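Local coordinates for transmembrane oligosaccharyl transferase (Archaeoglobus fulgidus, PDB 3WAJ), which belongs to the STT3/AglB family of oligosaccharyl transferases, large membrane proteins built from a GT-C type helical membrane part and a globular C-terminal part, at residues F230-L235 with P406-L411; W49-L54 with F85-G90. All blocks are in the same frame, centred on the assembly; numbering follows the deposited sequence.

Contacts 1 and 2 both lie in the helical N-terminal region that carries the STT3 family signature, yet they are separate sites: their centres are about 37 Å apart and their nearest atoms about 21 Å. Both segments of contact 2 (49-54 with 85-90) come earlier in the chain than either segment of contact 1 (230-235 with 406-411). Contact 2 is buried, its centre about 15 Å from that of the chain, and the side chain of Y51 is about 7 Å from the bound zinc ion held by D47, D161 and H163. Contact 1, whose centre is about 36 Å from that of the chain, is helix packing well away from this site, where M408 alone supplies the 406-411 side, whereas Y51, L54, L86 and V87 share contact 2.

Contact 1: residues F230-L235 with P406-L411; sequences FFAFVL and PEMALL
M408 carries the whole of the 406-411 side of this contact, and its sulfur and methyl group do the touching. The chain leaves the helix with CG anti to the backbone N (chi1 -172°), stays extended to SD, and then bends at chi3 (54°), which lays CE over the start of A232. The close part is here: SD is 3.9 Å from F231 CB, CE is 4.1 Å from that same carbon, and CE also comes to 3.9 Å from A232 N. The methyl therefore rests on the backbone as much as on side chains, while A232 CB, at 4.4 Å from CE, only borders it. All of this is van der Waals contact, with 112 Å² buried in total.

In the fold, the thioether bridges two helices of the membrane part, 221-234 and 405-420, whose backbones stay well apart: the closest pair of CA atoms, A232 and M408, is 8.6 Å apart. The M408 side chain also touches F399 of helix 384-402, and A232 meets L246 of helix 243-261, so the tight side of the contact continues into buried helix packing.

The other side is looser and partly exposed. L235, the first residue to leave helical geometry at the end of 221-234, points its CB toward 406-411, but CD1 stops 4.4 Å from SD, away from the side to which CE turns. F231 is divided between the two sides: its CB belongs to the close part, whereas its ring leads away on the partly exposed side with L235, CG lying beside the backbone N (chi1 -74°). That ring packs instead within its own helix: CD2 of F230 sits over the centre of one face, 3.8 Å above the ring plane.

Contact 2: residues W49-L54 with F85-G90; sequences WYYYRL and FLVYLG
The aromatic ring of Y51 receives a methyl of L86 almost exactly over its centre: CD1 is 3.5 Å from the ring centroid and 4° off the ring normal, a well-formed CH-pi contact. All six ring carbons are consequently at nearly equal distances from this methyl. L86 CB adds a second touch nearer the rim, 3.7 Å from Y51 CE1. V87 arrives differently, its CG2 lying near the ring plane at the edge, 3.9 Å from CE1. The same CG2 also reaches L54, one turn further along the first helix, at 4.0 Å from CD1, so a single methyl of V87 is shared between Y51 and L54.

These side chains fill the crossing of helices 47-60 and 84-96 in the N-terminal STT3 region, where the two short segments pass at -63° with their axes 9.6 Å apart. The backbones come closest at Y51 and V87, with 6.5 Å between their CA atoms. Y51 has chi1 at -92°, off a staggered position, and its side chain crosses that of L86 at about a right angle.

Further out, a polar partner and a second ring probably help to fix the Y51 side chain. The Y51 hydroxyl has its main partner in H162, through a hydrogen bond with ND1. A water accepts a hydrogen bond from the amide N of L86, in the first turn of its helix, and is in weak contact with Y51 OH at 3.4 Å. The ring also stacks with that of F82, and the Y51 side chain touches D161. D161 and H163, the neighbours of H162 in sequence, bind the zinc ion together with D47, which lies one turn before Y51 on the same helix.

Contact 1: residues F230-L235 with P406-L411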
loop_
_atom_site.group_PDB
_atom_site.type_symbol
_atom_site.label_atom_id
_atom_site.label_comp_id
_atom_site.label_asym_id
_atom_site.label_seq_id
_atom_site.Cartn_x
_atom_site.Cartn_y
_atom_site.Cartn_z
ATOM N N PHE A 230 -2.649 -4.159 -35.850
ATOM C CA PHE A 230 -3.977 -4.611 -36.240
ATOM C C PHE A 230 -4.691 -3.515 -37.042
ATOM O O PHE A 230 -5.052 -3.719 -38.199
ATOM C CB PHE A 230 -4.796 -4.987 -35.008
ATOM C CG PHE A 230 -6.194 -5.432 -35.324
ATOM C CD1 PHE A 230 -6.447 -6.741 -35.710
ATOM C CD2 PHE A 230 -7.259 -4.544 -35.241
ATOM C CE1 PHE A 230 -7.748 -7.164 -36.006
ATOM C CE2 PHE A 230 -8.563 -4.957 -35.539
ATOM C CZ PHE A 230 -8.805 -6.266 -35.917
ATOM N N PHE A 231 -4.836 -2.338 -36.438
ATOM C CA PHE A 231 -5.561 -1.231 -37.064
ATOM C C PHE A 231 -4.871 -0.624 -38.293
ATOM O O PHE A 231 -5.547 -0.252 -39.247
ATOM C CB PHE A 231 -5.944 -0.161 -36.021
ATOM C CG PHE A 231 -7.083 -0.584 -35.120
ATOM C CD1 PHE A 231 -8.350 -0.830 -35.645
ATOM C CD2 PHE A 231 -6.888 -0.752 -33.753
ATOM C CE1 PHE A 231 -9.403 -1.234 -34.812
ATOM C CE2 PHE A 231 -7.938 -1.155 -32.919
ATOM C CZ PHE A 231 -9.190 -1.392 -33.447
ATOM N N ALA A 232 -3.542 -0.535 -38.281
ATOM C CA ALA A 232 -2.799 -0.105 -39.477
ATOM C C ALA A 232 -3.028 -1.048 -40.667
ATOM O O ALA A 232 -2.860 -0.661 -41.825
ATOM C CB ALA A 232 -1.316 0.031 -39.184
ATOM N N PHE A 233 -3.403 -2.286 -40.371
ATOM C CA PHE A 233 -3.695 -3.255 -41.415
ATOM C C PHE A 233 -5.167 -3.211 -41.842
ATOM O O PHE A 233 -5.448 -2.965 -43.015
ATOM C CB PHE A 233 -3.235 -4.671 -41.009
ATOM C CG PHE A 233 -1.749 -4.921 -41.228
ATOM C CD1 PHE A 233 -1.316 -5.839 -42.177
ATOM C CD2 PHE A 233 -0.788 -4.234 -40.487
ATOM C CE1 PHE A 233 0.051 -6.076 -42.389
ATOM C CE2 PHE A 233 0.591 -4.459 -40.692
ATOM C CZ PHE A 233 1.008 -5.379 -41.638
ATOM N N VAL A 234 -6.111 -3.411 -40.916
ATOM C CA VAL A 234 -7.528 -3.424 -41.324
ATOM C C VAL A 234 -8.046 -2.056 -41.786
ATOM O O VAL A 234 -9.179 -1.946 -42.250
ATOM C CB VAL A 234 -8.473 -4.027 -40.262
ATOM C CG1 VAL A 234 -7.902 -5.326 -39.718
ATOM C CG2 VAL A 234 -8.707 -3.036 -39.145
ATOM N N LEU A 235 -7.211 -1.027 -41.664
ATOM C CA LEU A 235 -7.539 0.299 -42.181
ATOM C C LEU A 235 -6.526 0.776 -43.224
ATOM O O LEU A 235 -6.394 1.978 -43.460
ATOM C CB LEU A 235 -7.653 1.314 -41.038
ATOM C CG LEU A 235 -8.630 0.917 -39.932
ATOM C CD1 LEU A 235 -8.567 1.869 -38.744
ATOM C CD2 LEU A 235 -10.037 0.844 -40.476
ATOM N N PRO A 406 1.074 7.544 -36.402
ATOM C CA PRO A 406 1.421 7.871 -35.008
ATOM C C PRO A 406 0.249 8.436 -34.216
ATOM O O PRO A 406 0.053 8.037 -33.061
ATOM C CB PRO A 406 2.513 8.931 -35.157
ATOM C CG PRO A 406 3.169 8.602 -36.430
ATOM C CD PRO A 406 2.053 8.128 -37.342
ATOM N N GLU A 407 -0.516 9.337 -34.827
ATOM C CA GLU A 407 -1.684 9.906 -34.165
ATOM C C GLU A 407 -2.692 8.808 -33.823
ATOM O O GLU A 407 -3.286 8.803 -32.746
ATOM C CB GLU A 407 -2.322 10.987 -35.041
ATOM C CG GLU A 407 -3.390 11.816 -34.336
ATOM C CD GLU A 407 -3.689 13.135 -35.048
ATOM O OE1 GLU A 407 -2.905 13.524 -35.943
ATOM O OE2 GLU A 407 -4.707 13.781 -34.705
ATOM N N MET A 408 -2.875 7.861 -34.735
ATOM C CA MET A 408 -3.787 6.759 -34.467
ATOM C C MET A 408 -3.286 5.905 -33.299
ATOM O O MET A 408 -4.068 5.482 -32.452
ATOM C CB MET A 408 -3.997 5.889 -35.709
ATOM C CG MET A 408 -5.089 4.843 -35.524
ATOM S SD MET A 408 -5.046 3.544 -36.769
ATOM C CE MET A 408 -3.343 2.996 -36.629
ATOM N N ALA A 409 -1.978 5.666 -33.261
ATOM C CA ALA A 409 -1.367 4.870 -32.202
ATOM C C ALA A 409 -1.644 5.500 -30.837
ATOM O O ALA A 409 -1.984 4.812 -29.880
ATOM C CB ALA A 409 0.131 4.732 -32.441
ATOM N N LEU A 410 -1.517 6.819 -30.765
ATOM C CA LEU A 410 -1.726 7.533 -29.510
ATOM C C LEU A 410 -3.158 7.387 -28.983
ATOM O O LEU A 410 -3.364 7.150 -27.787
ATOM C CB LEU A 410 -1.343 9.008 -29.664
ATOM C CG LEU A 410 -0.764 9.711 -28.435
ATOM C CD1 LEU A 410 0.659 9.226 -28.117
ATOM C CD2 LEU A 410 -0.805 11.214 -28.659
ATOM N N LEU A 411 -4.140 7.521 -29.875
ATOM C CA LEU A 411 -5.551 7.359 -29.512
ATOM C C LEU A 411 -5.852 5.967 -28.959
ATOM O O LEU A 411 -6.572 5.825 -27.970
ATOM C CB LEU A 411 -6.451 7.670 -30.712
ATOM C CG LEU A 411 -6.865 9.142 -30.784
ATOM C CD1 LEU A 411 -7.383 9.524 -32.170
ATOM C CD2 LEU A 411 -7.911 9.438 -29.716
#

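Contact 2: residues W49-L54 with F85-G90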
loop_
_atom_site.group_PDB
_atom_site.type_symbol
_atom_site.label_atom_id
_atom_site.label_comp_id
_atom_site.label_asym_id
_atom_site.label_seq_id
_atom_site.Cartn_x
_atom_site.Cartn_y
_atom_site.Cartn_z
ATOM N N TRP A 49 9.191 0.908 1.921
ATOM C CA TRP A 49 9.943 0.193 2.949
ATOM C C TRP A 49 10.333 -1.222 2.515
ATOM O O TRP A 49 11.371 -1.743 2.929
ATOM C CB TRP A 49 9.185 0.187 4.277
ATOM C CG TRP A 49 9.079 1.585 4.818
ATOM C CD1 TRP A 49 8.140 2.520 4.484
ATOM C CD2 TRP A 49 9.982 2.231 5.742
ATOM N NE1 TRP A 49 8.391 3.699 5.156
ATOM C CE2 TRP A 49 9.514 3.549 5.931
ATOM C CE3 TRP A 49 11.133 1.824 6.414
ATOM C CZ2 TRP A 49 10.153 4.464 6.787
ATOM C CZ3 TRP A 49 11.772 2.736 7.274
ATOM C CH2 TRP A 49 11.276 4.038 7.450
ATOM N N TYR A 50 9.508 -1.841 1.679
ATOM C CA TYR A 50 9.810 -3.189 1.222
ATOM C C TYR A 50 10.873 -3.182 0.118
ATOM O O TYR A 50 11.732 -4.070 0.082
ATOM C CB TYR A 50 8.543 -3.935 0.769
ATOM C CG TYR A 50 8.803 -5.405 0.647
ATOM C CD1 TYR A 50 8.943 -6.193 1.790
ATOM C CD2 TYR A 50 8.957 -6.011 -0.596
ATOM C CE1 TYR A 50 9.199 -7.559 1.714
ATOM C CE2 TYR A 50 9.208 -7.396 -0.695
ATOM C CZ TYR A 50 9.330 -8.156 0.472
ATOM O OH TYR A 50 9.592 -9.503 0.407
ATOM N N TYR A 51 10.823 -2.194 -0.783
ATOM C CA TYR A 51 11.949 -1.995 -1.705
ATOM C C TYR A 51 13.251 -1.894 -0.922
ATOM O O TYR A 51 14.228 -2.566 -1.228
ATOM C CB TYR A 51 11.754 -0.788 -2.632
ATOM C CG TYR A 51 11.092 -1.238 -3.900
ATOM C CD1 TYR A 51 11.752 -2.091 -4.775
ATOM C CD2 TYR A 51 9.779 -0.882 -4.187
ATOM C CE1 TYR A 51 11.124 -2.568 -5.911
ATOM C CE2 TYR A 51 9.150 -1.338 -5.329
ATOM C CZ TYR A 51 9.817 -2.183 -6.177
ATOM O OH TYR A 51 9.182 -2.627 -7.307
ATOM N N TYR A 52 13.221 -1.068 0.112
ATOM C CA TYR A 52 14.341 -0.867 1.008
ATOM C C TYR A 52 14.844 -2.208 1.539
ATOM O O TYR A 52 16.044 -2.493 1.478
ATOM C CB TYR A 52 13.878 0.065 2.126
ATOM C CG TYR A 52 14.776 0.233 3.323
ATOM C CD1 TYR A 52 14.266 0.045 4.614
ATOM C CD2 TYR A 52 16.110 0.614 3.191
ATOM C CE1 TYR A 52 15.044 0.224 5.740
ATOM C CE2 TYR A 52 16.918 0.789 4.335
ATOM C CZ TYR A 52 16.362 0.596 5.600
ATOM O OH TYR A 52 17.115 0.764 6.735
ATOM N N ARG A 53 13.921 -3.030 2.037
ATOM C CA ARG A 53 14.251 -4.358 2.539
ATOM C C ARG A 53 14.954 -5.174 1.442
ATOM O O ARG A 53 15.976 -5.821 1.693
ATOM C CB ARG A 53 12.979 -5.066 3.050
ATOM C CG ARG A 53 13.149 -6.520 3.537
ATOM C CD ARG A 53 13.237 -7.563 2.372
ATOM N NE ARG A 53 13.329 -8.919 2.910
ATOM C CZ ARG A 53 14.425 -9.418 3.476
ATOM N NH1 ARG A 53 15.530 -8.688 3.535
ATOM N NH2 ARG A 53 14.418 -10.648 3.966
ATOM N N LEU A 54 14.394 -5.144 0.238
ATOM C CA LEU A 54 14.954 -5.901 -0.874
ATOM C C LEU A 54 16.325 -5.362 -1.309
ATOM O O LEU A 54 17.252 -6.135 -1.537
ATOM C CB LEU A 54 13.995 -5.924 -2.062
ATOM C CG LEU A 54 12.676 -6.665 -1.881
ATOM C CD1 LEU A 54 11.845 -6.591 -3.202
ATOM C CD2 LEU A 54 12.937 -8.104 -1.473
ATOM N N PHE A 85 14.003 -4.117 -11.866
ATOM C CA PHE A 85 14.471 -2.788 -12.270
ATOM C C PHE A 85 14.812 -1.888 -11.079
ATOM O O PHE A 85 15.930 -1.368 -10.963
ATOM C CB PHE A 85 13.501 -2.043 -13.193
ATOM C CG PHE A 85 13.916 -0.610 -13.423
ATOM C CD1 PHE A 85 13.272 0.429 -12.770
ATOM C CD2 PHE A 85 15.007 -0.310 -14.239
ATOM C CE1 PHE A 85 13.684 1.752 -12.943
ATOM C CE2 PHE A 85 15.424 1.016 -14.431
ATOM C CZ PHE A 85 14.761 2.051 -13.780
ATOM N N LEU A 86 13.841 -1.697 -10.190
ATOM C CA LEU A 86 14.026 -0.772 -9.070
ATOM C C LEU A 86 14.925 -1.398 -8.022
ATOM O O LEU A 86 15.716 -0.696 -7.401
ATOM C CB LEU A 86 12.684 -0.392 -8.438
ATOM C CG LEU A 86 12.430 1.055 -7.991
ATOM C CD1 LEU A 86 11.411 1.106 -6.835
ATOM C CD2 LEU A 86 13.706 1.807 -7.642
ATOM N N VAL A 87 14.810 -2.711 -7.810
ATOM C CA VAL A 87 15.716 -3.350 -6.862
ATOM C C VAL A 87 17.168 -3.103 -7.296
ATOM O O VAL A 87 17.965 -2.626 -6.510
ATOM C CB VAL A 87 15.442 -4.861 -6.660
ATOM C CG1 VAL A 87 16.451 -5.430 -5.648
ATOM C CG2 VAL A 87 14.031 -5.089 -6.140
ATOM N N TYR A 88 17.502 -3.386 -8.553
ATOM C CA TYR A 88 18.861 -3.152 -9.011
ATOM C C TYR A 88 19.202 -1.676 -9.074
ATOM O O TYR A 88 20.248 -1.293 -8.563
ATOM C CB TYR A 88 19.171 -3.901 -10.321
ATOM C CG TYR A 88 19.341 -5.386 -10.091
ATOM C CD1 TYR A 88 20.519 -5.894 -9.563
ATOM C CD2 TYR A 88 18.308 -6.272 -10.345
ATOM C CE1 TYR A 88 20.672 -7.257 -9.325
ATOM C CE2 TYR A 88 18.450 -7.628 -10.116
ATOM C CZ TYR A 88 19.635 -8.116 -9.608
ATOM O OH TYR A 88 19.770 -9.472 -9.379
ATOM N N LEU A 89 18.338 -0.844 -9.661
ATOM C CA LEU A 89 18.582 0.613 -9.646
ATOM C C LEU A 89 18.978 1.106 -8.252
ATOM O O LEU A 89 19.979 1.821 -8.095
ATOM C CB LEU A 89 17.376 1.410 -10.159
ATOM C CG LEU A 89 17.568 2.939 -10.177
ATOM C CD1 LEU A 89 18.838 3.329 -10.946
ATOM C CD2 LEU A 89 16.365 3.655 -10.781
ATOM N N GLY A 90 18.219 0.687 -7.236
ATOM C CA GLY A 90 18.501 1.080 -5.859
ATOM C C GLY A 90 19.745 0.449 -5.236
ATOM O O GLY A 90 20.461 1.090 -4.445
HETATM O O HOH W 1 10.803 -2.579 -10.286
#